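Local coordinates for protein putative enoyl-CoA hydratase/isomerase (Mycobacterium abscessus, PDB 4MI2) that probably isomerises ring-epoxidised phenylacetyl-CoA in phenylacetate degradation, as a trimeric member of the crotonase-like enoyl-CoA hydratase/isomerase family, at residues I21-P26 with T38-A43; A28-D33 with M58-K63; A43-G48 with L97-A102. All coordinates share one frame; numbering follows the deposited sequence. Where two conformers were deposited one is given.

Contact 1: I21-P26 with T38-A43; sequences IVLDRP and TELLQA
I21, L23, L40 and A43 make this buried contact, and all that passes between strand and helix is apolar packing. L40 stands at its middle. Its CD1 methyl meets CG2 of I21 at 3.9 Å and CD2 of L23 at 4.2 Å, so one branch fills the step between two strand residues; the side chains of I21 and L40 run at about a right angle to each other. The same CG2 of I21 lies 4.1 Å from CB of A43, one turn further along the helix.

Against the backbone, I21 uses its longer branch. With chi2 extended at 177°, CD1 reaches the carbonyl group of A43 and lies 4.1 Å from its O, a van der Waals approach to the helix main chain.

Hydrogen bonding belongs to the elements themselves: A43 N is bonded to E39 O within the helix, while I21 and L23 pair with strand 55-60 and, for L23, with A61 just beyond it. The strand and helix segments run nearly antiparallel, at 168° with axes 9.6 Å apart. This is the strand-to-helix interface of a beta-alpha-beta unit, here 18-23, 34-49 and 55-60 of the crotonase fold.

Contact 2: A28-D33 with M58-K63; sequences ASNALD and MSAAGK
N30 reaches across to the end of strand 55-60 and carries the whole contact through its carboxamide. ND2 donates to the backbone O of A61 at 3.1 Å, with an N-H...O angle of 154°. The donor lies in the carbonyl plane of A61 and meets the C=O at 148°, whereas that oxygen is tilted slightly from the plane of the N30 amide. On the same tight side, CB of A60 packs against ND2 at 3.5 Å.

Both ends of the buried amide are occupied. OD1 accepts from R25 N, while ND2 has a further acceptor in N64 O and a weaker one in F65 O, so the group is gripped at oxygen and nitrogen and its flip is settled. The backbone prepares this reach: A28 to A31 form a type I' beta turn, closed by A31 N to A28 O at 3.1 Å. S29 and N30 take its two central, positive-phi positions. This backbone points CB of N30 at the strand end, and chi1 of -59° turns CG away from its own carbonyl carbon, beside its N.

Away from the amide the two segments part. S29 turns its OG to N64 ND2 instead of to the strand end. Beyond A61 the contact opens to solvent at G62, and the side chain of K63 is modelled only to CB, consistent with disorder there.

Around the tight side, N30 and A60 both lean on L23 of the neighbouring strand 18-23, and N30 also touches M36 of helix 34-49. D33 is the N-cap of that helix, its OD1 accepting from M36 N, so the turn lies within the connection from strand 18-23 to helix 34-49 and is bonded, through N30, to the end of strand 55-60.

Contact 3: A43-G48 with L97-A102; sequences ALLAAG and LEALDA
L44, L45, A99 and L100 meet through aliphatic side chains, and the flat groups at this interface are peptide units. Those headed by the carbonyls of L44 and A99 are joined by one water, which donates to L44 O at 2.8 Å and to A99 O at 2.7 Å. L44 O is also the acceptor for G48 N within its own helix, and thus carries two bonds without giving up the helical one. G48, which has no side chain, brings its CA to 3.5 Å from the water, closing in on it from the next turn.

Beside this polar bridge the packing is apolar and centres on A99. Its CB touches CB of L44 at 3.8 Å and the CD2 methyl of L45 at the same separation. L41 also leans on it, so that A99 sits among L41, L44 and L45 of helix 34-49. The short segments are suited to this: they run almost parallel, crossing at 21° with axes 8.6 Å apart, the small side chain allowing a close approach. Helices 34-49 and 87-102 pack side by side on one face of the sheet of the crotonase fold, and helix 34-49 is the one nearer the first strands, with A43 and A47 resting on Y11.

Deeper in, L44 reaches L100. With its CG beside the backbone N, at chi1 -66°, L44 sends CD2 to CD1 of L100 at 4.1 Å, the two side chains crossing at a slant. L45 is the exposed member of the group and borders A99 on the outer side. Elsewhere on helix 87-102, L97 and E98 pack against L233 of a second subunit, and D101 against its L229.

Overall arrangement
Contacts 1 and 2 have centres 9 Å apart and belong to the same beta-alpha-beta unit, strand 18-23, helix 34-49 and strand 55-60, whose strands are neighbours in the six-stranded sheet. Their segments alternate along the chain, and R25 NH1 bonds to A31 O, tying the two together. Contact 3 follows contact 1 in series and shares A43 with it; its centre lies 12 Å from contact 1 and 18 Å from contact 2. Helix 34-49 packs on the sheet and against helix 87-102, which itself reaches M58 of strand 55-60 through L100 and touches a second subunit, so packing runs from sheet to trimer interface.

Contact 1: I21-P26 with T38-A43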
loop_
_atom_site.group_PDB
_atom_site.type_symbol
_atom_site.label_atom_id
_atom_site.label_comp_id
_atom_site.label_asym_id
_atom_site.label_seq_id
_atom_site.Cartn_x
_atom_site.Cartn_y
_atom_site.Cartn_z
ATOM N N ILE B 21 28.490 5.373 -6.316
ATOM C CA ILE B 21 28.100 6.495 -7.164
ATOM C C ILE B 21 27.940 7.717 -6.260
ATOM O O ILE B 21 27.077 7.732 -5.379
ATOM C CB ILE B 21 26.774 6.214 -7.908
ATOM C CG1 ILE B 21 26.886 4.928 -8.742
ATOM C CG2 ILE B 21 26.384 7.400 -8.800
ATOM C CD1 ILE B 21 25.605 4.539 -9.460
ATOM N N VAL B 22 28.786 8.729 -6.450
ATOM C CA VAL B 22 28.736 9.924 -5.612
ATOM C C VAL B 22 28.421 11.167 -6.434
ATOM O O VAL B 22 29.144 11.504 -7.381
ATOM C CB VAL B 22 30.055 10.155 -4.836
ATOM C CG1 VAL B 22 29.888 11.281 -3.809
ATOM C CG2 VAL B 22 30.512 8.863 -4.161
ATOM N N LEU B 23 27.341 11.850 -6.052
ATOM C CA LEU B 23 27.027 13.168 -6.595
ATOM C C LEU B 23 28.047 14.139 -6.008
ATOM O O LEU B 23 28.190 14.220 -4.790
ATOM C CB LEU B 23 25.598 13.588 -6.218
ATOM C CG LEU B 23 24.488 12.578 -6.525
ATOM C CD1 LEU B 23 23.127 13.160 -6.190
ATOM C CD2 LEU B 23 24.531 12.131 -7.977
ATOM N N ASP B 24 28.769 14.849 -6.874
ATOM C CA ASP B 24 29.921 15.642 -6.453
ATOM C C ASP B 24 29.906 17.037 -7.080
ATOM O O ASP B 24 30.859 17.471 -7.718
ATOM C CB ASP B 24 31.207 14.891 -6.809
ATOM C CG ASP B 24 32.417 15.352 -6.006
ATOM O OD1 ASP B 24 32.279 16.047 -4.974
ATOM O OD2 ASP B 24 33.531 14.979 -6.402
ATOM N N ARG B 25 28.797 17.731 -6.874
ATOM C CA ARG B 25 28.665 19.127 -7.232
ATOM C C ARG B 25 28.190 19.876 -5.977
ATOM O O ARG B 25 27.153 20.542 -6.000
ATOM C CB ARG B 25 27.673 19.261 -8.389
ATOM C CG ARG B 25 27.776 20.566 -9.143
ATOM C CD ARG B 25 26.622 20.758 -10.119
ATOM N NE ARG B 25 26.623 22.116 -10.662
ATOM C CZ ARG B 25 25.559 22.758 -11.134
ATOM N NH1 ARG B 25 24.355 22.181 -11.145
ATOM N NH2 ARG B 25 25.696 23.996 -11.600
ATOM N N PRO B 26 28.952 19.755 -4.866
ATOM C CA PRO B 26 28.517 20.308 -3.576
ATOM C C PRO B 26 28.241 21.810 -3.600
ATOM O O PRO B 26 27.382 22.277 -2.865
ATOM C CB PRO B 26 29.692 20.005 -2.639
ATOM C CG PRO B 26 30.868 19.784 -3.535
ATOM C CD PRO B 26 30.296 19.160 -4.773
ATOM N N THR B 38 24.079 13.447 -17.494
ATOM C CA THR B 38 24.771 12.555 -18.420
ATOM C C THR B 38 25.740 11.619 -17.686
ATOM O O THR B 38 25.795 10.431 -17.984
ATOM C CB THR B 38 25.517 13.376 -19.498
ATOM O OG1 THR B 38 24.551 14.046 -20.321
ATOM C CG2 THR B 38 26.376 12.488 -20.376
ATOM N N GLU B 39 26.491 12.157 -16.725
ATOM C CA GLU B 39 27.471 11.357 -15.998
ATOM C C GLU B 39 26.779 10.396 -15.021
ATOM O O GLU B 39 27.245 9.275 -14.805
ATOM C CB GLU B 39 28.487 12.255 -15.277
ATOM C CG GLU B 39 29.444 12.998 -16.213
ATOM C CD GLU B 39 30.520 13.795 -15.476
ATOM O OE1 GLU B 39 30.580 13.758 -14.227
ATOM O OE2 GLU B 39 31.330 14.473 -16.148
ATOM N N LEU B 40 25.656 10.826 -14.451
ATOM C CA LEU B 40 24.870 9.959 -13.570
ATOM C C LEU B 40 24.337 8.743 -14.339
ATOM O O LEU B 40 24.430 7.615 -13.844
ATOM C CB LEU B 40 23.721 10.733 -12.912
ATOM C CG LEU B 40 22.830 9.947 -11.944
ATOM C CD1 LEU B 40 23.663 9.265 -10.869
ATOM C CD2 LEU B 40 21.785 10.861 -11.313
ATOM N N LEU B 41 23.802 8.980 -15.541
ATOM C CA LEU B 41 23.341 7.904 -16.422
ATOM C C LEU B 41 24.448 6.888 -16.732
ATOM O O LEU B 41 24.230 5.682 -16.610
ATOM C CB LEU B 41 22.770 8.461 -17.726
ATOM C CG LEU B 41 22.330 7.438 -18.790
ATOM C CD1 LEU B 41 21.213 6.559 -18.242
ATOM C CD2 LEU B 41 21.880 8.132 -20.075
ATOM N N GLN B 42 25.618 7.379 -17.134
ATOM C CA GLN B 42 26.762 6.515 -17.430
ATOM C C GLN B 42 27.211 5.692 -16.210
ATOM O O GLN B 42 27.556 4.516 -16.342
ATOM C CB GLN B 42 27.933 7.352 -17.960
ATOM N N ALA B 43 27.203 6.304 -15.028
ATOM C CA ALA B 43 27.559 5.590 -13.801
ATOM C C ALA B 43 26.548 4.475 -13.486
ATOM O O ALA B 43 26.949 3.348 -13.159
ATOM C CB ALA B 43 27.685 6.548 -12.625
#

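Contact 2: A28-D33 with M58-K63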
loop_
_atom_site.group_PDB
_atom_site.type_symbol
_atom_site.label_atom_id
_atom_site.label_comp_id
_atom_site.label_asym_id
_atom_site.label_seq_id
_atom_site.Cartn_x
_atom_site.Cartn_y
_atom_site.Cartn_z
ATOM N N ALA B 28 26.708 23.484 -5.699
ATOM C CA ALA B 28 25.343 23.743 -6.161
ATOM C C ALA B 28 24.310 22.857 -5.458
ATOM O O ALA B 28 23.209 22.666 -5.969
ATOM C CB ALA B 28 25.274 23.543 -7.666
ATOM N N SER B 29 24.663 22.336 -4.283
ATOM C CA SER B 29 23.846 21.341 -3.564
ATOM C C SER B 29 23.456 20.139 -4.452
ATOM O O SER B 29 22.373 19.570 -4.324
ATOM C CB SER B 29 22.609 22.006 -2.944
ATOM O OG SER B 29 22.979 22.928 -1.930
ATOM N N ASN B 30 24.373 19.775 -5.346
ATOM C CA ASN B 30 24.203 18.677 -6.296
ATOM C C ASN B 30 23.010 18.834 -7.250
ATOM O O ASN B 30 22.420 17.840 -7.718
ATOM C CB ASN B 30 24.188 17.335 -5.556
ATOM C CG ASN B 30 25.469 17.104 -4.778
ATOM O OD1 ASN B 30 26.573 17.188 -5.338
ATOM N ND2 ASN B 30 25.339 16.826 -3.485
ATOM N N ALA B 31 22.682 20.093 -7.548
ATOM C CA ALA B 31 21.646 20.407 -8.529
ATOM C C ALA B 31 22.030 19.771 -9.852
ATOM O O ALA B 31 23.185 19.832 -10.253
ATOM C CB ALA B 31 21.485 21.913 -8.693
ATOM N N LEU B 32 21.058 19.159 -10.523
ATOM C CA LEU B 32 21.342 18.341 -11.699
ATOM C C LEU B 32 21.318 19.168 -12.981
ATOM O O LEU B 32 20.252 19.513 -13.483
ATOM C CB LEU B 32 20.334 17.192 -11.791
ATOM C CG LEU B 32 20.253 16.310 -10.540
ATOM C CD1 LEU B 32 19.122 15.322 -10.677
ATOM C CD2 LEU B 32 21.571 15.595 -10.279
ATOM N N ASP B 33 22.501 19.499 -13.493
ATOM C CA ASP B 33 22.627 20.128 -14.816
ATOM C C ASP B 33 22.961 19.044 -15.859
ATOM O O ASP B 33 23.054 17.866 -15.510
ATOM C CB ASP B 33 23.663 21.259 -14.784
ATOM C CG ASP B 33 25.090 20.778 -14.490
ATOM O OD1 ASP B 33 25.312 19.576 -14.228
ATOM O OD2 ASP B 33 26.001 21.627 -14.540
ATOM N N MET B 58 24.701 4.783 -3.324
ATOM C CA MET B 58 24.514 6.107 -3.879
ATOM C C MET B 58 24.666 7.104 -2.719
ATOM O O MET B 58 24.034 6.945 -1.676
ATOM C CB MET B 58 23.118 6.166 -4.511
ATOM C CG MET B 58 22.955 7.071 -5.718
ATOM S SD MET B 58 21.710 6.455 -6.898
ATOM C CE MET B 58 20.298 6.143 -5.823
ATOM N N SER B 59 25.536 8.100 -2.895
ATOM C CA SER B 59 25.750 9.134 -1.888
ATOM C C SER B 59 26.026 10.481 -2.542
ATOM O O SER B 59 26.011 10.592 -3.767
ATOM C CB SER B 59 26.902 8.738 -0.949
ATOM O OG SER B 59 28.112 8.581 -1.661
ATOM N N ALA B 60 26.254 11.505 -1.719
ATOM C CA ALA B 60 26.436 12.873 -2.219
ATOM C C ALA B 60 27.348 13.720 -1.320
ATOM O O ALA B 60 27.261 13.657 -0.095
ATOM C CB ALA B 60 25.084 13.540 -2.379
ATOM N N ALA B 61 28.213 14.518 -1.947
ATOM C CA ALA B 61 29.144 15.390 -1.233
ATOM C C ALA B 61 28.458 16.657 -0.723
ATOM O O ALA B 61 27.491 17.140 -1.317
ATOM C CB ALA B 61 30.303 15.764 -2.143
ATOM N N GLY B 62 28.980 17.205 0.375
ATOM C CA GLY B 62 28.472 18.454 0.938
ATOM C C GLY B 62 27.273 18.232 1.839
ATOM O O GLY B 62 27.031 17.119 2.291
ATOM N N LYS B 63 26.517 19.297 2.089
ATOM C CA LYS B 63 25.425 19.267 3.062
ATOM C C LYS B 63 24.105 18.709 2.517
ATOM O O LYS B 63 23.280 18.244 3.292
ATOM C CB LYS B 63 25.178 20.676 3.638
#

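Contact 3: A43-G48 with L97-A102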
loop_
_atom_site.group_PDB
_atom_site.type_symbol
_atom_site.label_atom_id
_atom_site.label_comp_id
_atom_site.label_asym_id
_atom_site.label_seq_id
_atom_site.Cartn_x
_atom_site.Cartn_y
_atom_site.Cartn_z
ATOM N N ALA B 43 27.203 6.304 -15.028
ATOM C CA ALA B 43 27.559 5.590 -13.801
ATOM C C ALA B 43 26.548 4.475 -13.486
ATOM O O ALA B 43 26.949 3.348 -13.159
ATOM C CB ALA B 43 27.685 6.548 -12.625
ATOM N N LEU B 44 25.254 4.777 -13.590
ATOM C CA LEU B 44 24.211 3.764 -13.363
ATOM C C LEU B 44 24.252 2.634 -14.407
ATOM O O LEU B 44 24.096 1.454 -14.068
ATOM C CB LEU B 44 22.815 4.405 -13.341
ATOM C CG LEU B 44 22.536 5.361 -12.178
ATOM C CD1 LEU B 44 21.351 6.264 -12.488
ATOM C CD2 LEU B 44 22.306 4.603 -10.873
ATOM N N LEU B 45 24.461 2.983 -15.670
ATOM C CA LEU B 45 24.612 1.953 -16.703
ATOM C C LEU B 45 25.852 1.071 -16.447
ATOM O O LEU B 45 25.787 -0.148 -16.582
ATOM C CB LEU B 45 24.653 2.574 -18.102
ATOM C CG LEU B 45 23.334 3.193 -18.581
ATOM C CD1 LEU B 45 23.518 3.889 -19.925
ATOM C CD2 LEU B 45 22.232 2.149 -18.673
ATOM N N ALA B 46 26.969 1.680 -16.059
ATOM C CA ALA B 46 28.182 0.921 -15.762
ATOM C C ALA B 46 27.897 -0.062 -14.629
ATOM O O ALA B 46 28.155 -1.253 -14.757
ATOM C CB ALA B 46 29.321 1.853 -15.392
ATOM N N ALA B 47 27.323 0.443 -13.539
ATOM C CA ALA B 47 26.960 -0.390 -12.387
ATOM C C ALA B 47 26.046 -1.568 -12.747
ATOM O O ALA B 47 26.213 -2.672 -12.229
ATOM C CB ALA B 47 26.298 0.462 -11.315
ATOM N N GLY B 48 25.070 -1.323 -13.618
ATOM C CA GLY B 48 24.089 -2.348 -13.979
ATOM C C GLY B 48 24.595 -3.417 -14.931
ATOM O O GLY B 48 24.048 -4.522 -14.979
ATOM N N LEU B 97 16.269 7.016 -14.478
ATOM C CA LEU B 97 15.380 6.210 -13.651
ATOM C C LEU B 97 15.286 4.770 -14.146
ATOM O O LEU B 97 15.278 3.840 -13.339
ATOM C CB LEU B 97 13.996 6.842 -13.540
ATOM C CG LEU B 97 13.780 7.863 -12.407
ATOM C CD1 LEU B 97 13.983 7.199 -11.050
ATOM C CD2 LEU B 97 14.676 9.088 -12.552
ATOM N N GLU B 98 15.256 4.584 -15.465
ATOM C CA GLU B 98 15.264 3.244 -16.041
ATOM C C GLU B 98 16.579 2.535 -15.744
ATOM O O GLU B 98 16.578 1.352 -15.414
ATOM C CB GLU B 98 14.993 3.277 -17.557
ATOM C CG GLU B 98 13.691 3.981 -17.892
ATOM C CD GLU B 98 13.001 3.470 -19.135
ATOM O OE1 GLU B 98 13.081 4.158 -20.178
ATOM O OE2 GLU B 98 12.341 2.401 -19.071
ATOM N N ALA B 99 17.692 3.264 -15.842
ATOM C CA ALA B 99 19.006 2.688 -15.582
ATOM C C ALA B 99 19.128 2.268 -14.119
ATOM O O ALA B 99 19.676 1.213 -13.814
ATOM C CB ALA B 99 20.104 3.670 -15.956
ATOM N N LEU B 100 18.614 3.099 -13.217
ATOM C CA LEU B 100 18.561 2.751 -11.804
ATOM C C LEU B 100 17.689 1.501 -11.615
ATOM O O LEU B 100 18.107 0.527 -10.989
ATOM C CB LEU B 100 18.042 3.937 -10.991
ATOM C CG LEU B 100 17.865 3.802 -9.476
ATOM C CD1 LEU B 100 19.095 3.246 -8.776
ATOM C CD2 LEU B 100 17.489 5.154 -8.880
ATOM N N ASP B 101 16.510 1.502 -12.214
ATOM C CA ASP B 101 15.608 0.364 -12.105
ATOM C C ASP B 101 16.225 -0.934 -12.639
ATOM O O ASP B 101 15.998 -2.001 -12.075
ATOM C CB ASP B 101 14.286 0.668 -12.825
ATOM C CG ASP B 101 13.340 -0.519 -12.834
ATOM O OD1 ASP B 101 12.716 -0.793 -11.785
ATOM O OD2 ASP B 101 13.245 -1.173 -13.899
ATOM N N ALA B 102 17.024 -0.831 -13.701
ATOM C CA ALA B 102 17.653 -2.002 -14.342
ATOM C C ALA B 102 18.757 -2.672 -13.518
ATOM O O ALA B 102 19.157 -3.787 -13.832
ATOM C CB ALA B 102 18.195 -1.631 -15.722
HETATM O O HOH W 1 21.846 0.158 -15.041
#